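Local coordinates for protein peptide methionine sulfoxide reductase MsrA (Treponema denticola ATCC 35405, PDB 5FA9) that probably repairs oxidised proteins by reducing methionine sulfoxide back to methionine with thioredoxin, as a fusion of MsrA and MsrB enzymes, at residues S11-E16 with G148-I153; E27-Y32 with Y138-L143. The protein carries 2 engineered substitutions. One frame throughout, in Å; residues are numbered along the deposited sequence.

In the fold
Both contacts lie in the MsrA part of the fusion protein around helix 12-19, which supplies one side of contact 1 and touches both segments of contact 2 through its side chains; their centres are about 10 Å apart. In contact 1 the start of that helix meets the loop 148-153 beside the bound dithiane diol; in contact 2 strand 25-33, the next strand in the chain, meets the segment 138-143. Glu16 ties them together: its OE1 lies 3.1 Å from Asp141 N and its OE2 3.1 Å from Thr28 OG1, both probable hydrogen bonds. Ser11 (engineered), Phe12 and Trp13 of contact 1 and His139 of contact 2 are among the pocket residues, the side chains of His139 and Ser11 being about 8 Å apart.

Contact 1: S11-E16 with G148-I153; sequences SFWGVE and GGYCHI. Engineered in segment 11-16: Ser11 (natural residue Cys). With D1D ((4S,5S)-1,2-dithiane-4,5-diol), chain F.
The dithiane diol pocket of the MsrA domain is bordered here by the first turn of helix 12-19, which the loop 148-153 meets on its flank through Tyr150, Cys151 and Ile153. Backbone meets side chain at Gly14, whose CA lies 3.5 Å from Cys151 SG; Cys151 holds SG anti to its backbone N (chi1 -178°). Ile153 CG1 comes in at the carbonyl carbon of the same glycine, 4.2 Å away. Tyr150 lies farther out, its carbonyl O at the edge of the Trp13 indole, 3.8 Å from CE3. Trp13 CE3 in turn stands near the plane of the phenol, at its CD2 edge, and Tyr150 OH is hydrogen-bonded to Asp87. No hydrogen bond joins the two segments.

One hydroxyl of the ligand lies over a face of the indole. This hydroxyl, O2, sits over the centre of the Trp13 ring system, 3.2 Å above the plane, and also over a face of Phe12, whose CZ is 3.6 Å from D1D C1. Ser11, an engineered replacement of the natural cysteine at the N-cap position, places OG anti to its backbone N (chi1 169°) and shares a hydrogen bond of 3.2 Å with D1D O2, either hydroxyl being a possible donor. Tyr92 OH also bonds the ligand, while Trp13 NE1 is engaged by His139. Position 11 is the predicted active site. With two aromatic faces receiving a hydroxyl of the ligand and a single polar bond coming from the helix start, the arrangement is consistent with a substrate pocket, whereas the join to the loop rests on van der Waals contact alone.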
loop_
_atom_site.group_PDB
_atom_site.type_symbol
_atom_site.label_atom_id
_atom_site.label_comp_id
_atom_site.label_asym_id
_atom_site.label_seq_id
_atom_site.Cartn_x
_atom_site.Cartn_y
_atom_site.Cartn_z
ATOM N N SER B 11 22.636 -4.958 -9.322
ATOM C CA SER B 11 22.164 -3.902 -10.213
ATOM C C SER B 11 20.639 -3.878 -10.250
ATOM O O SER B 11 20.007 -4.858 -10.645
ATOM C CB SER B 11 22.731 -4.097 -11.621
ATOM O OG SER B 11 22.100 -3.240 -12.556
ATOM N N PHE B 12 20.051 -2.757 -9.837
ATOM C CA PHE B 12 18.601 -2.679 -9.681
ATOM C C PHE B 12 17.851 -2.712 -11.010
ATOM O O PHE B 12 16.624 -2.816 -11.030
ATOM C CB PHE B 12 18.202 -1.421 -8.890
ATOM C CG PHE B 12 18.872 -0.151 -9.352
ATOM C CD1 PHE B 12 18.707 0.320 -10.645
ATOM C CD2 PHE B 12 19.632 0.597 -8.470
ATOM C CE1 PHE B 12 19.312 1.494 -11.055
ATOM C CE2 PHE B 12 20.240 1.770 -8.873
ATOM C CZ PHE B 12 20.079 2.220 -10.167
ATOM N N TRP B 13 18.586 -2.624 -12.114
ATOM C CA TRP B 13 17.980 -2.711 -13.438
ATOM C C TRP B 13 17.327 -4.073 -13.636
ATOM O O TRP B 13 16.178 -4.166 -14.068
ATOM C CB TRP B 13 19.022 -2.461 -14.530
ATOM C CG TRP B 13 19.511 -1.047 -14.588
ATOM C CD1 TRP B 13 18.908 0.051 -14.049
ATOM C CD2 TRP B 13 20.706 -0.576 -15.224
ATOM N NE1 TRP B 13 19.653 1.176 -14.309
ATOM C CE2 TRP B 13 20.762 0.818 -15.029
ATOM C CE3 TRP B 13 21.733 -1.200 -15.939
ATOM C CZ2 TRP B 13 21.805 1.599 -15.522
ATOM C CZ3 TRP B 13 22.768 -0.422 -16.428
ATOM C CH2 TRP B 13 22.795 0.962 -16.217
ATOM N N GLY B 14 18.067 -5.126 -13.308
ATOM C CA GLY B 14 17.572 -6.481 -13.454
ATOM C C GLY B 14 16.578 -6.857 -12.373
ATOM O O GLY B 14 15.603 -7.562 -12.635
ATOM N N VAL B 15 16.832 -6.389 -11.155
ATOM C CA VAL B 15 15.958 -6.675 -10.022
ATOM C C VAL B 15 14.552 -6.132 -10.262
ATOM O O VAL B 15 13.562 -6.825 -10.024
ATOM C CB VAL B 15 16.519 -6.084 -8.717
ATOM C CG1 VAL B 15 15.599 -6.405 -7.550
ATOM C CG2 VAL B 15 17.919 -6.615 -8.454
ATOM N N GLU B 16 14.467 -4.895 -10.743
ATOM C CA GLU B 16 13.177 -4.292 -11.051
ATOM C C GLU B 16 12.537 -4.977 -12.253
ATOM O O GLU B 16 11.329 -5.215 -12.270
ATOM C CB GLU B 16 13.320 -2.792 -11.321
ATOM C CG GLU B 16 11.990 -2.099 -11.581
ATOM C CD GLU B 16 12.140 -0.621 -11.876
ATOM O OE1 GLU B 16 13.136 -0.238 -12.523
ATOM O OE2 GLU B 16 11.256 0.160 -11.460
ATOM N N GLY B 148 17.838 -3.274 -24.719
ATOM C CA GLY B 148 19.158 -3.831 -24.949
ATOM C C GLY B 148 20.090 -3.573 -23.782
ATOM O O GLY B 148 21.301 -3.776 -23.884
ATOM N N GLY B 149 19.522 -3.126 -22.667
ATOM C CA GLY B 149 20.300 -2.787 -21.490
ATOM C C GLY B 149 20.924 -3.987 -20.807
ATOM O O GLY B 149 20.521 -5.128 -21.037
ATOM N N TYR B 150 21.915 -3.725 -19.960
ATOM C CA TYR B 150 22.601 -4.778 -19.222
ATOM C C TYR B 150 21.707 -5.360 -18.135
ATOM O O TYR B 150 20.962 -4.636 -17.473
ATOM C CB TYR B 150 23.897 -4.238 -18.613
ATOM C CG TYR B 150 24.500 -5.110 -17.534
ATOM C CD1 TYR B 150 25.166 -6.286 -17.853
ATOM C CD2 TYR B 150 24.415 -4.747 -16.195
ATOM C CE1 TYR B 150 25.722 -7.082 -16.866
ATOM C CE2 TYR B 150 24.968 -5.535 -15.204
ATOM C CZ TYR B 150 25.621 -6.701 -15.544
ATOM O OH TYR B 150 26.173 -7.487 -14.560
ATOM N N CYS B 151 21.794 -6.674 -17.953
ATOM C CA CYS B 151 20.966 -7.374 -16.981
ATOM C C CYS B 151 21.540 -8.751 -16.666
ATOM O O CYS B 151 21.481 -9.660 -17.492
ATOM C CB CYS B 151 19.533 -7.505 -17.503
ATOM S SG CYS B 151 18.387 -8.312 -16.369
ATOM N N HIS B 152 22.101 -8.896 -15.469
ATOM C CA HIS B 152 22.661 -10.171 -15.035
ATOM C C HIS B 152 21.572 -11.228 -14.893
ATOM O O HIS B 152 21.756 -12.382 -15.279
ATOM C CB HIS B 152 23.410 -10.010 -13.711
ATOM C CG HIS B 152 24.043 -11.275 -13.220
ATOM N ND1 HIS B 152 25.028 -11.936 -13.924
ATOM C CD2 HIS B 152 23.831 -12.002 -12.098
ATOM C CE1 HIS B 152 25.396 -13.015 -13.254
ATOM N NE2 HIS B 152 24.685 -13.077 -12.142
ATOM N N ILE B 153 20.439 -10.821 -14.330
ATOM C CA ILE B 153 19.315 -11.723 -14.110
ATOM C C ILE B 153 18.710 -12.180 -15.435
ATOM O O ILE B 153 18.636 -11.410 -16.390
ATOM C CB ILE B 153 18.214 -11.049 -13.257
ATOM C CG1 ILE B 153 18.821 -10.369 -12.026
ATOM C CG2 ILE B 153 17.148 -12.055 -12.843
ATOM C CD1 ILE B 153 19.707 -11.273 -11.201
HETATM S S1 D1D F . 24.185 3.083 -11.366
HETATM C C1 D1D F . 23.080 2.151 -12.090
HETATM C C2 D1D F . 23.363 0.581 -11.851
HETATM O O2 D1D F . 22.543 -0.093 -12.526
HETATM C C3 D1D F . 24.961 0.136 -12.302
HETATM O O3 D1D F . 25.161 -1.063 -11.972
HETATM C C4 D1D F . 26.077 1.066 -11.602
HETATM S S4 D1D F . 25.796 2.643 -11.825
#

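Contact 2: E27-Y32 with Y138-L143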
loop_
_atom_site.group_PDB
_atom_site.type_symbol
_atom_site.label_atom_id
_atom_site.label_comp_id
_atom_site.label_asym_id
_atom_site.label_seq_id
_atom_site.Cartn_x
_atom_site.Cartn_y
_atom_site.Cartn_z
ATOM N N GLU B 27 3.738 -1.692 -7.886
ATOM C CA GLU B 27 4.673 -0.610 -8.176
ATOM C C GLU B 27 6.107 -0.982 -7.810
ATOM O O GLU B 27 6.358 -1.563 -6.754
ATOM C CB GLU B 27 4.256 0.662 -7.428
ATOM C CG GLU B 27 5.292 1.777 -7.445
ATOM C CD GLU B 27 4.785 3.053 -6.800
ATOM O OE1 GLU B 27 3.625 3.432 -7.059
ATOM O OE2 GLU B 27 5.546 3.677 -6.031
ATOM N N THR B 28 7.042 -0.649 -8.695
ATOM C CA THR B 28 8.463 -0.846 -8.429
ATOM C C THR B 28 9.236 0.453 -8.624
ATOM O O THR B 28 8.949 1.224 -9.540
ATOM C CB THR B 28 9.070 -1.932 -9.336
ATOM O OG1 THR B 28 8.852 -1.589 -10.711
ATOM C CG2 THR B 28 8.439 -3.285 -9.051
ATOM N N ASP B 29 10.215 0.691 -7.758
ATOM C CA ASP B 29 11.068 1.869 -7.865
ATOM C C ASP B 29 12.507 1.523 -7.504
ATOM O O ASP B 29 12.760 0.868 -6.495
ATOM C CB ASP B 29 10.566 2.994 -6.957
ATOM C CG ASP B 29 9.142 3.405 -7.269
ATOM O OD1 ASP B 29 8.909 3.978 -8.354
ATOM O OD2 ASP B 29 8.257 3.155 -6.425
ATOM N N THR B 30 13.447 1.975 -8.327
ATOM C CA THR B 30 14.861 1.747 -8.063
ATOM C C THR B 30 15.440 2.892 -7.242
ATOM O O THR B 30 15.046 4.046 -7.412
ATOM C CB THR B 30 15.662 1.593 -9.366
ATOM O OG1 THR B 30 15.482 2.758 -10.181
ATOM C CG2 THR B 30 15.192 0.370 -10.133
ATOM N N GLY B 31 16.372 2.571 -6.353
ATOM C CA GLY B 31 16.960 3.578 -5.490
ATOM C C GLY B 31 18.166 3.102 -4.704
ATOM O O GLY B 31 18.704 2.023 -4.955
ATOM N N TYR B 32 18.588 3.919 -3.745
ATOM C CA TYR B 32 19.777 3.642 -2.952
ATOM C C TYR B 32 19.437 3.651 -1.464
ATOM O O TYR B 32 18.970 4.659 -0.934
ATOM C CB TYR B 32 20.868 4.666 -3.264
ATOM C CG TYR B 32 21.032 4.941 -4.743
ATOM C CD1 TYR B 32 21.813 4.116 -5.543
ATOM C CD2 TYR B 32 20.398 6.024 -5.342
ATOM C CE1 TYR B 32 21.961 4.363 -6.896
ATOM C CE2 TYR B 32 20.539 6.278 -6.694
ATOM C CZ TYR B 32 21.322 5.444 -7.465
ATOM O OH TYR B 32 21.466 5.694 -8.811
ATOM N N TYR B 138 15.903 8.177 -15.339
ATOM C CA TYR B 138 16.756 7.402 -16.232
ATOM C C TYR B 138 16.857 5.948 -15.776
ATOM O O TYR B 138 16.824 5.028 -16.594
ATOM C CB TYR B 138 18.148 8.034 -16.308
ATOM C CG TYR B 138 19.118 7.301 -17.206
ATOM C CD1 TYR B 138 18.982 7.340 -18.587
ATOM C CD2 TYR B 138 20.173 6.573 -16.671
ATOM C CE1 TYR B 138 19.869 6.672 -19.411
ATOM C CE2 TYR B 138 21.063 5.902 -17.485
ATOM C CZ TYR B 138 20.907 5.955 -18.854
ATOM O OH TYR B 138 21.792 5.288 -19.670
ATOM N N HIS B 139 16.976 5.751 -14.467
ATOM C CA HIS B 139 17.125 4.416 -13.896
ATOM C C HIS B 139 15.789 3.733 -13.612
ATOM O O HIS B 139 15.755 2.565 -13.224
ATOM C CB HIS B 139 17.946 4.484 -12.607
ATOM C CG HIS B 139 19.353 4.955 -12.812
ATOM N ND1 HIS B 139 20.238 4.312 -13.650
ATOM C CD2 HIS B 139 20.028 6.004 -12.284
ATOM C CE1 HIS B 139 21.398 4.944 -13.631
ATOM N NE2 HIS B 139 21.297 5.974 -12.810
ATOM N N GLN B 140 14.691 4.456 -13.806
ATOM C CA GLN B 140 13.363 3.906 -13.549
ATOM C C GLN B 140 12.824 3.187 -14.780
ATOM O O GLN B 140 12.677 3.793 -15.843
ATOM C CB GLN B 140 12.398 5.009 -13.113
ATOM C CG GLN B 140 12.829 5.743 -11.853
ATOM C CD GLN B 140 12.856 4.844 -10.631
ATOM O OE1 GLN B 140 12.147 3.839 -10.567
ATOM N NE2 GLN B 140 13.681 5.200 -9.653
ATOM N N ASP B 141 12.523 1.899 -14.619
ATOM C CA ASP B 141 12.141 1.032 -15.732
ATOM C C ASP B 141 13.165 1.130 -16.857
ATOM O O ASP B 141 12.814 1.326 -18.022
ATOM C CB ASP B 141 10.741 1.381 -16.246
ATOM C CG ASP B 141 9.643 0.753 -15.410
ATOM O OD1 ASP B 141 9.897 -0.301 -14.789
ATOM O OD2 ASP B 141 8.527 1.311 -15.373
ATOM N N TYR B 142 14.435 0.996 -16.485
ATOM C CA TYR B 142 15.550 1.134 -17.414
ATOM C C TYR B 142 15.470 0.129 -18.557
ATOM O O TYR B 142 15.594 0.495 -19.726
ATOM C CB TYR B 142 16.876 0.975 -16.662
ATOM C CG TYR B 142 18.109 1.022 -17.538
ATOM C CD1 TYR B 142 18.711 2.231 -17.858
ATOM C CD2 TYR B 142 18.684 -0.145 -18.025
ATOM C CE1 TYR B 142 19.841 2.279 -18.652
ATOM C CE2 TYR B 142 19.815 -0.107 -18.819
ATOM C CZ TYR B 142 20.389 1.107 -19.129
ATOM O OH TYR B 142 21.516 1.149 -19.918
ATOM N N LEU B 143 15.255 -1.138 -18.216
ATOM C CA LEU B 143 15.212 -2.199 -19.213
ATOM C C LEU B 143 13.967 -2.100 -20.087
ATOM O O LEU B 143 13.920 -2.663 -21.180
ATOM C CB LEU B 143 15.274 -3.570 -18.540
ATOM C CG LEU B 143 16.572 -3.873 -17.790
ATOM C CD1 LEU B 143 16.515 -5.252 -17.153
ATOM C CD2 LEU B 143 17.768 -3.756 -18.723
#
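Gln140 NE2 is gripped by two carbonyl oxygens, that of Thr30 at 2.9 Å and that of Ala135. The bond to Thr30 O is bent, with an angle of 142° at the hydrogen, but the acceptor stays near the amide plane. At the other branch of the same amide, OE1 receives Thr30 N at 3.2 Å in a straighter bond (164°). The N-H reaches this oxygen nearly broadside to the C=O bond, at a C=O...N angle of 106°. One side-chain amide thus serves both the N-H and the C=O of a single strand residue, a pair of bonds that settles which end of the amide is oxygen and which is nitrogen and holds its plane.

The bend of Gln140 at chi2 places CD beside Thr30, 3.4 Å from its OG1. OE1 also comes to 3.5 Å from Asp29 CA. The Thr30 and Gln140 side chains pass alongside one another, running opposite ways. Thr30 OG1 donates a weak hydrogen bond of 3.1 Å to His139 O, adding a link to the backbone just before Gln140. Farther along the strand the Tyr32 side chain crosses that of His139 at about a right angle, bringing OH to 3.8 Å from His139 CD2; His139 ND1 is hydrogen-bonded to Trp13.

Strand 25-33 runs between strands 51-59 and 132-134 in the mixed sheet, and Thr30 itself pairs through its backbone with Ala135. Its side chain also touches Phe12 and Glu16 of helix 12-19. The contact therefore joins the sheet to the turn leading into helix 142-145, with helix 12-19 packed against both segments.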